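PDB 5O1L: rubber oxygenase, which cleaves the carbon-carbon double bonds of poly(cis-1,4-isoprene) in rubber with molecular oxygen, using a non-covalently bound b-type heme. Local coordinates for residues D226-W231 / L268-E273. Sequence-based numbering, arbitrary orientation.
Sequences DIMVTW and LGVSDE. With HEM (protoporphyrin IX containing Fe), chain C.
Val-270 meets helix 224-244 with both of its methyls, one on Ile-227 and one on Met-228. Its CG2 lies 3.5 Å from Ile-227 CG2, closer than ordinary van der Waals contact, the two branches running past each other in opposite senses. The other methyl, Val-270 CG1, stands 4.0 Å from Met-228 SD, and the two side chains meet aslant. This division follows from the valine torsion: CG1 is opposite the backbone N (chi1 -178°), which leaves CG2 beside that nitrogen and facing the isoleucine. With chi1 near -60°, Ile-227 CG2 lies anti to the backbone N and faces both the valine and the heme, whose vinyl carbon CAB is 3.9 Å from Ile-227 CG2. Beyond the sulfur, Met-228 CE sits 3.4 Å above one face of the Trp-231 ring, toward its rim. Replacing Val-270 by an alanine would remove both gamma methyls and would probably leave Ile-227 CG2 and the Met-228 sulfur without their partners in the loop, opening a gap there.

Both segments belong to the rubber oxygenase catalytic domain and contribute Asp-226, Ile-227, Thr-230 and Leu-268 to the heme pocket. Thr-230 CG2 approaches HEM CAB at 3.5 Å, while Leu-268 CD1 reaches HEM CMB at 3.8 Å; the Ile-227 side chain is about 5 Å from that of His-198, the probable axial ligand of the iron. Gly-269, at positive phi (100°), ends helix 251-267 in a Schellman motif and turns the chain into Val-270. The buried contact thus joins the early part of helix 224-244 to the loop before helix 279-289, while helix 187-204 packs against Ile-227 and Leu-268 and helix 251-267 against Trp-231.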
# COMPACT_ATOMS: atom_id res chain seq x y z
N ASP A 226 8.55 7.71 5.78
CA ASP A 226 7.16 7.44 5.92
C ASP A 226 6.61 6.48 4.80
O ASP A 226 5.86 5.51 5.08
CB ASP A 226 6.32 8.74 5.87
CG ASP A 226 6.59 9.70 7.03
OD1 ASP A 226 6.88 9.22 8.13
OD2 ASP A 226 6.28 10.91 6.80
N ILE A 227 7.07 6.71 3.59
CA ILE A 227 6.66 5.88 2.46
C ILE A 227 7.11 4.43 2.74
O ILE A 227 6.33 3.47 2.53
CB ILE A 227 7.12 6.40 1.12
CG1 ILE A 227 6.55 7.80 0.85
CG2 ILE A 227 6.78 5.41 -0.01
CD1 ILE A 227 7.13 8.43 -0.37
N MET A 228 8.34 4.28 3.19
CA MET A 228 8.86 2.93 3.48
C MET A 228 8.17 2.22 4.63
O MET A 228 7.96 1.04 4.60
CB MET A 228 10.38 2.94 3.61
CG MET A 228 11.04 3.11 2.29
SD MET A 228 10.56 1.93 0.98
CE MET A 228 10.84 0.45 1.79
N VAL A 229 7.75 2.99 5.64
CA VAL A 229 6.91 2.40 6.68
C VAL A 229 5.67 1.79 6.11
O VAL A 229 5.28 0.64 6.42
CB VAL A 229 6.62 3.46 7.80
CG1 VAL A 229 5.56 2.92 8.73
CG2 VAL A 229 7.87 3.83 8.53
N THR A 230 4.94 2.55 5.31
CA THR A 230 3.74 2.11 4.64
C THR A 230 4.07 0.88 3.73
O THR A 230 3.33 -0.12 3.67
CB THR A 230 3.05 3.28 3.96
OG1 THR A 230 2.53 4.08 5.03
CG2 THR A 230 1.94 2.76 3.10
N TRP A 231 5.21 0.96 3.02
CA TRP A 231 5.61 -0.18 2.19
C TRP A 231 5.74 -1.49 3.02
O TRP A 231 5.30 -2.56 2.59
CB TRP A 231 6.97 0.19 1.56
CG TRP A 231 7.50 -0.72 0.52
CD1 TRP A 231 7.41 -0.54 -0.85
CD2 TRP A 231 8.32 -1.87 0.66
NE1 TRP A 231 8.10 -1.51 -1.53
CE2 TRP A 231 8.65 -2.37 -0.62
CE3 TRP A 231 8.79 -2.59 1.75
CZ2 TRP A 231 9.50 -3.44 -0.80
CZ3 TRP A 231 9.61 -3.68 1.55
CH2 TRP A 231 9.93 -4.13 0.30
N LEU A 268 7.27 5.09 -7.38
CA LEU A 268 6.57 6.06 -6.49
C LEU A 268 7.47 7.15 -6.01
O LEU A 268 6.99 8.07 -5.29
CB LEU A 268 5.97 5.33 -5.30
CG LEU A 268 4.82 4.43 -5.66
CD1 LEU A 268 4.53 3.36 -4.56
CD2 LEU A 268 3.58 5.24 -5.93
N GLY A 269 8.76 7.13 -6.34
CA GLY A 269 9.66 8.16 -5.92
C GLY A 269 10.53 7.88 -4.74
O GLY A 269 11.26 8.77 -4.30
N VAL A 270 10.59 6.63 -4.28
CA VAL A 270 11.50 6.25 -3.21
C VAL A 270 12.92 6.10 -3.82
O VAL A 270 13.09 5.42 -4.83
CB VAL A 270 11.12 4.99 -2.51
CG1 VAL A 270 12.13 4.74 -1.38
CG2 VAL A 270 9.68 5.14 -1.95
N SER A 271 13.92 6.76 -3.25
CA SER A 271 15.27 6.60 -3.69
C SER A 271 15.72 5.16 -3.51
O SER A 271 15.41 4.53 -2.47
CB SER A 271 16.17 7.45 -2.80
OG SER A 271 17.50 7.18 -3.10
N ASP A 272 16.52 4.67 -4.46
CA ASP A 272 17.02 3.31 -4.38
C ASP A 272 17.85 3.10 -3.14
O ASP A 272 18.00 1.93 -2.74
CB ASP A 272 17.82 2.96 -5.61
CG ASP A 272 17.01 2.89 -6.89
OD1 ASP A 272 15.74 2.91 -6.76
OD2 ASP A 272 17.64 2.77 -7.98
N GLU A 273 18.41 4.14 -2.55
CA GLU A 273 19.19 4.00 -1.33
C GLU A 273 18.35 3.63 -0.09
O GLU A 273 18.94 3.28 0.92
CB GLU A 273 19.89 5.35 -1.00
CG GLU A 273 20.92 5.72 -2.01
CD GLU A 273 21.53 7.10 -1.81
OE1 GLU A 273 21.23 7.81 -0.80
OE2 GLU A 273 22.34 7.45 -2.72
CHA HEM C . -2.70 9.56 -2.14
CHB HEM C . -0.56 5.35 -2.67
CHC HEM C . 2.27 6.32 1.07
CHD HEM C . -0.57 10.00 2.15
C1A HEM C . -2.28 8.36 -2.59
C2A HEM C . -2.85 7.76 -3.78
C3A HEM C . -2.27 6.55 -3.90
C4A HEM C . -1.34 6.40 -2.88
CMA HEM C . -2.61 5.57 -5.00
CAA HEM C . -3.92 8.35 -4.73
CBA HEM C . -5.32 8.07 -4.16
CGA HEM C . -6.34 8.23 -5.23
O1A HEM C . -6.62 9.41 -5.47
O2A HEM C . -6.80 7.18 -5.83
C1B HEM C . 0.44 5.26 -1.70
C2B HEM C . 1.31 4.14 -1.61
C3B HEM C . 2.13 4.37 -0.60
C4B HEM C . 1.76 5.65 -0.01
CMB HEM C . 1.32 2.91 -2.49
CAB HEM C . 3.28 3.70 -0.04
CBB HEM C . 3.85 2.47 -0.48
C1C HEM C . 1.75 7.43 1.71
C2C HEM C . 2.20 7.85 3.03
C3C HEM C . 1.39 8.91 3.29
C4C HEM C . 0.45 9.02 2.19
CMC HEM C . 3.37 7.31 3.80
CAC HEM C . 1.38 9.74 4.50
CBC HEM C . 2.28 9.79 5.57
C1D HEM C . -1.40 10.18 1.07
C2D HEM C . -2.36 11.30 0.96
C3D HEM C . -2.96 11.19 -0.22
C4D HEM C . -2.35 10.03 -0.88
CMD HEM C . -2.60 12.25 2.07
CAD HEM C . -4.08 12.10 -0.79
CBD HEM C . -5.41 11.55 -0.27
CGD HEM C . -6.53 12.48 -0.75
O1D HEM C . -7.39 11.97 -1.51
O2D HEM C . -6.62 13.69 -0.43
NA HEM C . -1.34 7.53 -2.07
NB HEM C . 0.75 6.10 -0.71
NC HEM C . 0.67 8.11 1.21
ND HEM C . -1.37 9.50 -0.09
FE HEM C . -0.31 7.84 -0.42